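Local coordinates for protein transcriptional regulators (LACI-FAMILY TRANSCRIPTIONAL REGULATORY PROTEIN) (Corynebacterium glutamicum, PDB 3GYB) that probably regulates transcription as a LacI-family factor that binds cis-regulatory DNA, with a core resembling periplasmic sugar-binding proteins, at residues 7-12 and 57-62; 16-21 and 214-219; 122-127 and 178-183. All blocks are in the same frame, centred on the assembly; numbering follows the deposited sequence.

Contact 1. Residues 7-12 and 57-62; sequences LIAVLI and LSMRPD
The turn that leads from helix 52-57 into strand 63-67 is fixed to the start of strand 7-12 where D62 N donates to L7 O. This bond is 2.7 Å long, lies in the carbonyl plane and has an N-H...O angle of 146°. Just before it a type I beta turn from L57 to R60 is closed by R60 N to L57 O, and R60 takes a positive phi of 53° after the helix. P61 then presents its CB 3.5 Å from L7 O and 4.1 Å from A9 CB; a compact, apolar ring with no N-H to satisfy suits this buried bend. Segment 57-62 belongs to a beta-alpha-beta crossover of the Rossmann-like periplasmic-binding-protein fold. It runs from strand 37-41 through helix 52-57 to strand 63-67 and passes over strand 7-12, which lies between those two strands; A9 continues the parallel pairing to G63 and I65. M59, a selenomethionine, reaches back to the strand with SE 4.0 Å from A9 CB, where the small alanine can take the bulky selenium. The placement of its tip, CE, is doubtful, because the model sets it closer to CB of L7 than two carbons can sit. With CG of D62 beside its backbone N (chi1 -67°), the carboxylate accepts from Q6 N and T5 N and forms a salt bridge with R4. M59 of the second subunit packs against its counterpart here.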
loop_
_atom_site.group_PDB
_atom_site.type_symbol
_atom_site.label_atom_id
_atom_site.label_comp_id
_atom_site.label_asym_id
_atom_site.label_seq_id
_atom_site.Cartn_x
_atom_site.Cartn_y
_atom_site.Cartn_z
ATOM N N LEU A 7 -0.666 -2.267 25.121
ATOM C CA LEU A 7 -0.547 -1.606 23.839
ATOM C C LEU A 7 0.879 -1.652 23.313
ATOM O O LEU A 7 1.836 -1.459 24.062
ATOM C CB LEU A 7 -0.996 -0.155 23.977
ATOM C CG LEU A 7 -2.497 0.136 24.042
ATOM C CD1 LEU A 7 -2.722 1.595 24.446
ATOM C CD2 LEU A 7 -3.132 -0.164 22.687
ATOM N N ILE A 8 1.011 -1.933 22.021
ATOM C CA ILE A 8 2.312 -1.971 21.373
ATOM C C ILE A 8 2.236 -0.987 20.217
ATOM O O ILE A 8 1.366 -1.106 19.356
ATOM C CB ILE A 8 2.639 -3.377 20.811
ATOM C CG1 ILE A 8 2.713 -4.398 21.949
ATOM C CG2 ILE A 8 3.953 -3.337 20.038
ATOM C CD1 ILE A 8 3.816 -4.124 22.956
ATOM N N ALA A 9 3.129 -0.004 20.218
ATOM C CA ALA A 9 3.165 0.994 19.157
ATOM C C ALA A 9 4.077 0.481 18.050
ATOM O O ALA A 9 5.162 -0.029 18.319
ATOM C CB ALA A 9 3.694 2.320 19.701
ATOM N N VAL A 10 3.631 0.607 16.806
ATOM C CA VAL A 10 4.424 0.161 15.674
ATOM C C VAL A 10 4.713 1.368 14.789
ATOM O O VAL A 10 3.791 1.999 14.268
ATOM C CB VAL A 10 3.671 -0.915 14.862
ATOM C CG1 VAL A 10 4.548 -1.414 13.722
ATOM C CG2 VAL A 10 3.282 -2.072 15.777
ATOM N N LEU A 11 5.992 1.694 14.625
ATOM C CA LEU A 11 6.378 2.841 13.813
ATOM C C LEU A 11 6.841 2.475 12.410
ATOM O O LEU A 11 7.765 1.679 12.239
ATOM C CB LEU A 11 7.489 3.635 14.515
ATOM C CG LEU A 11 7.083 4.553 15.672
ATOM C CD1 LEU A 11 6.465 3.753 16.812
ATOM C CD2 LEU A 11 8.313 5.299 16.152
ATOM N N ILE A 12 6.188 3.050 11.403
ATOM C CA ILE A 12 6.573 2.809 10.017
ATOM C C ILE A 12 6.766 4.172 9.373
ATOM O O ILE A 12 6.358 5.187 9.935
ATOM C CB ILE A 12 5.499 2.031 9.234
ATOM C CG1 ILE A 12 4.198 2.833 9.203
ATOM C CG2 ILE A 12 5.293 0.658 9.866
ATOM C CD1 ILE A 12 3.182 2.297 8.208
ATOM N N LEU A 57 4.933 7.316 22.545
ATOM C CA LEU A 57 4.914 7.401 23.999
ATOM C C LEU A 57 3.601 7.950 24.555
ATOM O O LEU A 57 3.207 7.602 25.668
ATOM C CB LEU A 57 6.073 8.278 24.483
ATOM C CG LEU A 57 7.476 7.742 24.193
ATOM C CD1 LEU A 57 8.522 8.793 24.540
ATOM C CD2 LEU A 57 7.703 6.466 24.996
ATOM N N SER A 58 2.922 8.792 23.780
ATOM C CA SER A 58 1.674 9.396 24.230
ATOM C C SER A 58 0.579 8.384 24.540
ATOM O O SER A 58 -0.338 8.682 25.308
ATOM C CB SER A 58 1.153 10.414 23.205
ATOM O OG SER A 58 0.735 9.795 22.000
HETATM N N MSE A 59 0.669 7.188 23.961
HETATM C CA MSE A 59 -0.342 6.167 24.209
HETATM C C MSE A 59 0.083 5.279 25.379
HETATM O O MSE A 59 -0.644 4.369 25.776
HETATM C CB MSE A 59 -0.577 5.311 22.945
HETATM C CG MSE A 59 0.493 4.271 22.651
HETATM SE SE MSE A 59 0.078 3.087 21.138
HETATM C CE MSE A 59 -1.033 1.864 21.938
ATOM N N ARG A 60 1.249 5.576 25.943
ATOM C CA ARG A 60 1.798 4.815 27.059
ATOM C C ARG A 60 1.832 3.331 26.688
ATOM O O ARG A 60 1.198 2.495 27.334
ATOM C CB ARG A 60 0.962 5.024 28.331
ATOM C CG ARG A 60 0.860 6.487 28.773
ATOM C CD ARG A 60 0.031 6.636 30.048
ATOM N NE ARG A 60 -0.182 8.036 30.427
ATOM C CZ ARG A 60 0.745 8.827 30.962
ATOM N NH1 ARG A 60 1.968 8.367 31.196
ATOM N NH2 ARG A 60 0.449 10.086 31.261
ATOM N N PRO A 61 2.575 2.986 25.625
ATOM C CA PRO A 61 2.675 1.593 25.187
ATOM C C PRO A 61 3.580 0.766 26.097
ATOM O O PRO A 61 4.511 1.299 26.701
ATOM C CB PRO A 61 3.245 1.729 23.779
ATOM C CG PRO A 61 4.189 2.888 23.938
ATOM C CD PRO A 61 3.372 3.871 24.753
ATOM N N ASP A 62 3.296 -0.530 26.193
ATOM C CA ASP A 62 4.108 -1.429 27.007
ATOM C C ASP A 62 5.416 -1.692 26.266
ATOM O O ASP A 62 6.461 -1.911 26.881
ATOM C CB ASP A 62 3.394 -2.765 27.239
ATOM C CG ASP A 62 2.155 -2.636 28.108
ATOM O OD1 ASP A 62 1.940 -1.564 28.710
ATOM O OD2 ASP A 62 1.398 -3.625 28.197
#

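Contact 2. Residues 16-21 and 214-219; sequences SNPWFI and TPLAQT
P18 sits against T214 and L216 at the junction of the two lobes of the periplasmic-binding-protein fold. The loop 16-21 follows the first strand of one lobe, and the short, weakly bonded helix about 215-218 follows strand 207-211 of the other. The proline ring crosses the L216 side chain at about a right angle, bringing CG of P18 to 3.7 Å from CD1 of L216. The same CG lies 3.9 Å from CB of T214, whose side chain it crosses obliquely. P215 completes the apolar patch: its CD lies 4.0 Å from CB of P18, and its CG faces CD1 of I21 more loosely. Two prolines suit such a junction, since their rigid rings offer carbon surface and P215, in the first turn of the helix, has no N-H needing a partner. T214 divides its branches between two jobs. CG2, anti to the carbonyl carbon, points to the backbone of W19, 3.9 Å from its N, while OG1 makes T214 the N-cap of the helix by accepting from A217 N at 3.2 Å. The W19 indole turns the other way, touching D212, which with D229 and S231 binds a magnesium ion about 6 Å from the W19 side chain. L216 also meets L216 of the second subunit. At the far end of the helix T219 OG1 donates to L216 O, 2.7 Å away in the carbonyl plane, and T219 N shares the same oxygen.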
loop_
_atom_site.group_PDB
_atom_site.type_symbol
_atom_site.label_atom_id
_atom_site.label_comp_id
_atom_site.label_asym_id
_atom_site.label_seq_id
_atom_site.Cartn_x
_atom_site.Cartn_y
_atom_site.Cartn_z
ATOM N N SER A 16 2.265 4.498 1.957
ATOM C CA SER A 16 2.343 4.300 0.509
ATOM C C SER A 16 3.309 3.192 0.087
ATOM O O SER A 16 3.279 2.742 -1.062
ATOM C CB SER A 16 2.741 5.611 -0.182
ATOM O OG SER A 16 1.743 6.604 -0.008
ATOM N N ASN A 17 4.166 2.764 1.010
ATOM C CA ASN A 17 5.125 1.691 0.743
ATOM C C ASN A 17 4.672 0.502 1.591
ATOM O O ASN A 17 4.959 0.440 2.783
ATOM C CB ASN A 17 6.539 2.133 1.145
ATOM C CG ASN A 17 7.580 1.056 0.895
ATOM O OD1 ASN A 17 7.280 0.014 0.309
ATOM N ND2 ASN A 17 8.809 1.302 1.339
ATOM N N PRO A 18 3.960 -0.458 0.976
ATOM C CA PRO A 18 3.425 -1.659 1.626
ATOM C C PRO A 18 4.399 -2.742 2.077
ATOM O O PRO A 18 3.984 -3.872 2.315
ATOM C CB PRO A 18 2.433 -2.185 0.595
ATOM C CG PRO A 18 3.129 -1.883 -0.687
ATOM C CD PRO A 18 3.631 -0.463 -0.463
ATOM N N TRP A 19 5.676 -2.407 2.210
ATOM C CA TRP A 19 6.662 -3.395 2.636
ATOM C C TRP A 19 6.358 -3.964 4.030
ATOM O O TRP A 19 6.669 -5.121 4.329
ATOM C CB TRP A 19 8.064 -2.770 2.669
ATOM C CG TRP A 19 8.332 -1.978 3.925
ATOM C CD1 TRP A 19 7.917 -0.705 4.204
ATOM C CD2 TRP A 19 8.998 -2.448 5.103
ATOM N NE1 TRP A 19 8.281 -0.357 5.485
ATOM C CE2 TRP A 19 8.946 -1.409 6.059
ATOM C CE3 TRP A 19 9.635 -3.650 5.444
ATOM C CZ2 TRP A 19 9.502 -1.537 7.336
ATOM C CZ3 TRP A 19 10.189 -3.777 6.714
ATOM C CH2 TRP A 19 10.118 -2.725 7.644
ATOM N N PHE A 20 5.738 -3.139 4.865
ATOM C CA PHE A 20 5.433 -3.479 6.255
ATOM C C PHE A 20 4.159 -4.279 6.517
ATOM O O PHE A 20 3.974 -4.805 7.616
ATOM C CB PHE A 20 5.342 -2.185 7.059
ATOM C CG PHE A 20 4.147 -1.345 6.691
ATOM C CD1 PHE A 20 2.916 -1.556 7.308
ATOM C CD2 PHE A 20 4.231 -0.403 5.669
ATOM C CE1 PHE A 20 1.785 -0.843 6.911
ATOM C CE2 PHE A 20 3.101 0.314 5.264
ATOM C CZ PHE A 20 1.879 0.092 5.886
ATOM N N ILE A 21 3.281 -4.369 5.526
ATOM C CA ILE A 21 2.011 -5.056 5.725
ATOM C C ILE A 21 2.072 -6.475 6.284
ATOM O O ILE A 21 1.451 -6.748 7.316
ATOM C CB ILE A 21 1.162 -5.021 4.436
ATOM C CG1 ILE A 21 0.833 -3.559 4.091
ATOM C CG2 ILE A 21 -0.133 -5.804 4.637
ATOM C CD1 ILE A 21 -0.052 -3.384 2.865
ATOM N N THR A 214 6.391 -7.138 -1.828
ATOM C CA THR A 214 5.211 -6.431 -1.344
ATOM C C THR A 214 3.983 -7.086 -1.966
ATOM O O THR A 214 4.094 -7.831 -2.940
ATOM C CB THR A 214 5.201 -4.974 -1.828
ATOM O OG1 THR A 214 5.343 -4.961 -3.256
ATOM C CG2 THR A 214 6.317 -4.171 -1.192
ATOM N N PRO A 215 2.793 -6.820 -1.408
ATOM C CA PRO A 215 1.571 -7.407 -1.967
ATOM C C PRO A 215 1.416 -6.960 -3.427
ATOM O O PRO A 215 0.912 -7.704 -4.265
ATOM C CB PRO A 215 0.480 -6.837 -1.068
ATOM C CG PRO A 215 1.169 -6.743 0.259
ATOM C CD PRO A 215 2.517 -6.157 -0.120
ATOM N N LEU A 216 1.865 -5.742 -3.723
ATOM C CA LEU A 216 1.792 -5.199 -5.077
ATOM C C LEU A 216 2.579 -6.065 -6.057
ATOM O O LEU A 216 2.128 -6.341 -7.173
ATOM C CB LEU A 216 2.357 -3.771 -5.112
ATOM C CG LEU A 216 1.617 -2.666 -4.354
ATOM C CD1 LEU A 216 2.474 -1.406 -4.323
ATOM C CD2 LEU A 216 0.281 -2.386 -5.024
ATOM N N ALA A 217 3.764 -6.496 -5.639
ATOM C CA ALA A 217 4.605 -7.325 -6.491
ATOM C C ALA A 217 3.939 -8.659 -6.785
ATOM O O ALA A 217 4.181 -9.263 -7.826
ATOM C CB ALA A 217 5.963 -7.560 -5.812
ATOM N N GLN A 218 3.095 -9.094 -5.855
ATOM C CA GLN A 218 2.380 -10.366 -5.948
ATOM C C GLN A 218 1.172 -10.361 -6.878
ATOM O O GLN A 218 0.660 -11.424 -7.240
ATOM C CB GLN A 218 1.922 -10.790 -4.553
ATOM C CG GLN A 218 3.051 -11.008 -3.554
ATOM C CD GLN A 218 2.542 -11.138 -2.135
ATOM O OE1 GLN A 218 1.513 -11.765 -1.893
ATOM N NE2 GLN A 218 3.267 -10.552 -1.183
ATOM N N THR A 219 0.704 -9.180 -7.259
ATOM C CA THR A 219 -0.464 -9.100 -8.138
ATOM C C THR A 219 -0.157 -9.588 -9.551
ATOM O O THR A 219 0.982 -9.533 -10.017
ATOM C CB THR A 219 -1.000 -7.652 -8.239
ATOM O OG1 THR A 219 -0.001 -6.813 -8.833
ATOM C CG2 THR A 219 -1.367 -7.113 -6.860
#

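Contact 3. Residues 122-127 and 178-183; sequences AHLRVG and TAIFSS
The side chains of H123 and F181 run side by side, pointing the same way, and their rings meet obliquely, with centroids 4.8 Å apart and planes at 38°. CD2 of F181 approaches ND1 of H123 to 3.3 Å. One face of the imidazole has R125 N above it, displaced toward the rim, and the ring also meets that of F138. CG of H123 is anti to the backbone N, and chi2 of 64° turns ND1 toward the neighbouring strand, where it donates to F181 O at 2.8 Å; the bond is bent (N-H...O 134°), with the oxygen out of the ring plane. L124 N grips the same oxygen from the opposite face of its carbonyl plane. NE2 binds a water that also bonds S183 OG and accepts from V126 N, and so reaches the loops after both strands. The backbone ladder is parallel, pairing A122 with I180, H123 with F181 and L124 with S182. On the other sheet face, CG of L124 meets CG2 of I180 at 3.7 Å. Strands 150-151 and 207-211 flank the pair in this lobe; helix 102-115 packs on F181, whereas helices 160-173 and 185-198 pack against L124 from the opposite face.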
loop_
_atom_site.group_PDB
_atom_site.type_symbol
_atom_site.label_atom_id
_atom_site.label_comp_id
_atom_site.label_asym_id
_atom_site.label_seq_id
_atom_site.Cartn_x
_atom_site.Cartn_y
_atom_site.Cartn_z
ATOM N N ALA A 122 21.976 -1.511 -13.901
ATOM C CA ALA A 122 21.895 -0.292 -13.108
ATOM C C ALA A 122 21.108 -0.524 -11.827
ATOM O O ALA A 122 20.244 -1.399 -11.765
ATOM C CB ALA A 122 21.251 0.818 -13.921
ATOM N N HIS A 123 21.415 0.272 -10.809
ATOM C CA HIS A 123 20.744 0.176 -9.517
ATOM C C HIS A 123 20.033 1.475 -9.169
ATOM O O HIS A 123 20.612 2.554 -9.287
ATOM C CB HIS A 123 21.766 -0.132 -8.419
ATOM C CG HIS A 123 21.201 -0.113 -7.030
ATOM N ND1 HIS A 123 20.245 -1.008 -6.602
ATOM C CD2 HIS A 123 21.499 0.659 -5.958
ATOM C CE1 HIS A 123 19.983 -0.794 -5.325
ATOM N NE2 HIS A 123 20.731 0.213 -4.910
ATOM N N LEU A 124 18.769 1.374 -8.766
ATOM C CA LEU A 124 18.019 2.555 -8.346
ATOM C C LEU A 124 18.133 2.556 -6.832
ATOM O O LEU A 124 17.573 1.693 -6.162
ATOM C CB LEU A 124 16.550 2.450 -8.763
ATOM C CG LEU A 124 16.310 2.565 -10.263
ATOM C CD1 LEU A 124 14.833 2.348 -10.573
ATOM C CD2 LEU A 124 16.762 3.943 -10.731
ATOM N N ARG A 125 18.859 3.522 -6.283
ATOM C CA ARG A 125 19.056 3.543 -4.843
ATOM C C ARG A 125 18.089 4.365 -4.007
ATOM O O ARG A 125 17.357 5.210 -4.514
ATOM C CB ARG A 125 20.503 3.951 -4.517
ATOM C CG ARG A 125 20.944 5.279 -5.077
ATOM C CD ARG A 125 22.450 5.500 -4.863
ATOM N NE ARG A 125 22.860 5.323 -3.471
ATOM C CZ ARG A 125 24.060 5.650 -2.996
ATOM N NH1 ARG A 125 24.976 6.177 -3.799
ATOM N NH2 ARG A 125 24.345 5.457 -1.714
ATOM N N VAL A 126 18.107 4.073 -2.710
ATOM C CA VAL A 126 17.284 4.733 -1.704
ATOM C C VAL A 126 18.243 5.153 -0.588
ATOM O O VAL A 126 19.200 4.439 -0.292
ATOM C CB VAL A 126 16.222 3.762 -1.147
ATOM C CG1 VAL A 126 15.463 4.413 -0.007
ATOM C CG2 VAL A 126 15.264 3.360 -2.259
ATOM N N GLY A 127 17.983 6.301 0.035
ATOM C CA GLY A 127 18.870 6.796 1.076
ATOM C C GLY A 127 18.753 6.239 2.484
ATOM O O GLY A 127 19.346 6.788 3.414
ATOM N N THR A 178 20.344 -2.631 -19.695
ATOM C CA THR A 178 19.382 -3.671 -20.059
ATOM C C THR A 178 18.643 -4.270 -18.867
ATOM O O THR A 178 17.676 -5.017 -19.040
ATOM C CB THR A 178 20.069 -4.821 -20.833
ATOM O OG1 THR A 178 21.054 -5.450 -19.999
ATOM C CG2 THR A 178 20.746 -4.284 -22.076
ATOM N N ALA A 179 19.086 -3.945 -17.658
ATOM C CA ALA A 179 18.440 -4.477 -16.465
ATOM C C ALA A 179 18.628 -3.525 -15.303
ATOM O O ALA A 179 19.662 -2.868 -15.190
ATOM C CB ALA A 179 19.019 -5.847 -16.118
ATOM N N ILE A 180 17.619 -3.457 -14.444
ATOM C CA ILE A 180 17.663 -2.588 -13.281
ATOM C C ILE A 180 17.346 -3.353 -12.006
ATOM O O ILE A 180 16.383 -4.124 -11.963
ATOM C CB ILE A 180 16.624 -1.439 -13.402
ATOM C CG1 ILE A 180 16.992 -0.520 -14.567
ATOM C CG2 ILE A 180 16.554 -0.659 -12.092
ATOM C CD1 ILE A 180 15.919 0.522 -14.905
ATOM N N PHE A 181 18.179 -3.171 -10.985
ATOM C CA PHE A 181 17.924 -3.765 -9.681
ATOM C C PHE A 181 17.450 -2.586 -8.841
ATOM O O PHE A 181 18.238 -1.714 -8.473
ATOM C CB PHE A 181 19.188 -4.390 -9.063
ATOM C CG PHE A 181 19.105 -4.577 -7.562
ATOM C CD1 PHE A 181 17.922 -4.991 -6.953
ATOM C CD2 PHE A 181 20.213 -4.328 -6.759
ATOM C CE1 PHE A 181 17.841 -5.152 -5.572
ATOM C CE2 PHE A 181 20.142 -4.487 -5.376
ATOM C CZ PHE A 181 18.956 -4.897 -4.781
ATOM N N SER A 182 16.148 -2.546 -8.576
ATOM C CA SER A 182 15.550 -1.480 -7.789
ATOM C C SER A 182 15.707 -1.788 -6.304
ATOM O O SER A 182 15.428 -2.902 -5.862
ATOM C CB SER A 182 14.064 -1.350 -8.139
ATOM O OG SER A 182 13.490 -0.245 -7.467
ATOM N N SER A 183 16.135 -0.793 -5.534
ATOM C CA SER A 183 16.356 -0.987 -4.107
ATOM C C SER A 183 15.141 -1.571 -3.398
ATOM O O SER A 183 15.284 -2.296 -2.419
ATOM C CB SER A 183 16.765 0.334 -3.445
ATOM O OG SER A 183 17.345 0.089 -2.176
HETATM O O HOH W 1 19.729 1.294 -2.515
#

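In the fold
Contacts 1 and 3 are buried and reach the same sheet from opposite sides of the chain's centre, one in each lobe, with centres about 34 Å apart. Contact 3 joins two strands by a full parallel ladder reinforced by a histidine, while contact 1 ties a strand to the turn entering its neighbour with a single backbone bond and apolar packing. Contact 2 is a surface contact between the lobes, made of prolines and aliphatic groups, and none of its polar bonds runs between the two segments. It touches contact 1 through I12 CD1 and F20 CZ, 3.5 Å apart, and those two contacts also meet the second subunit, unlike contact 3.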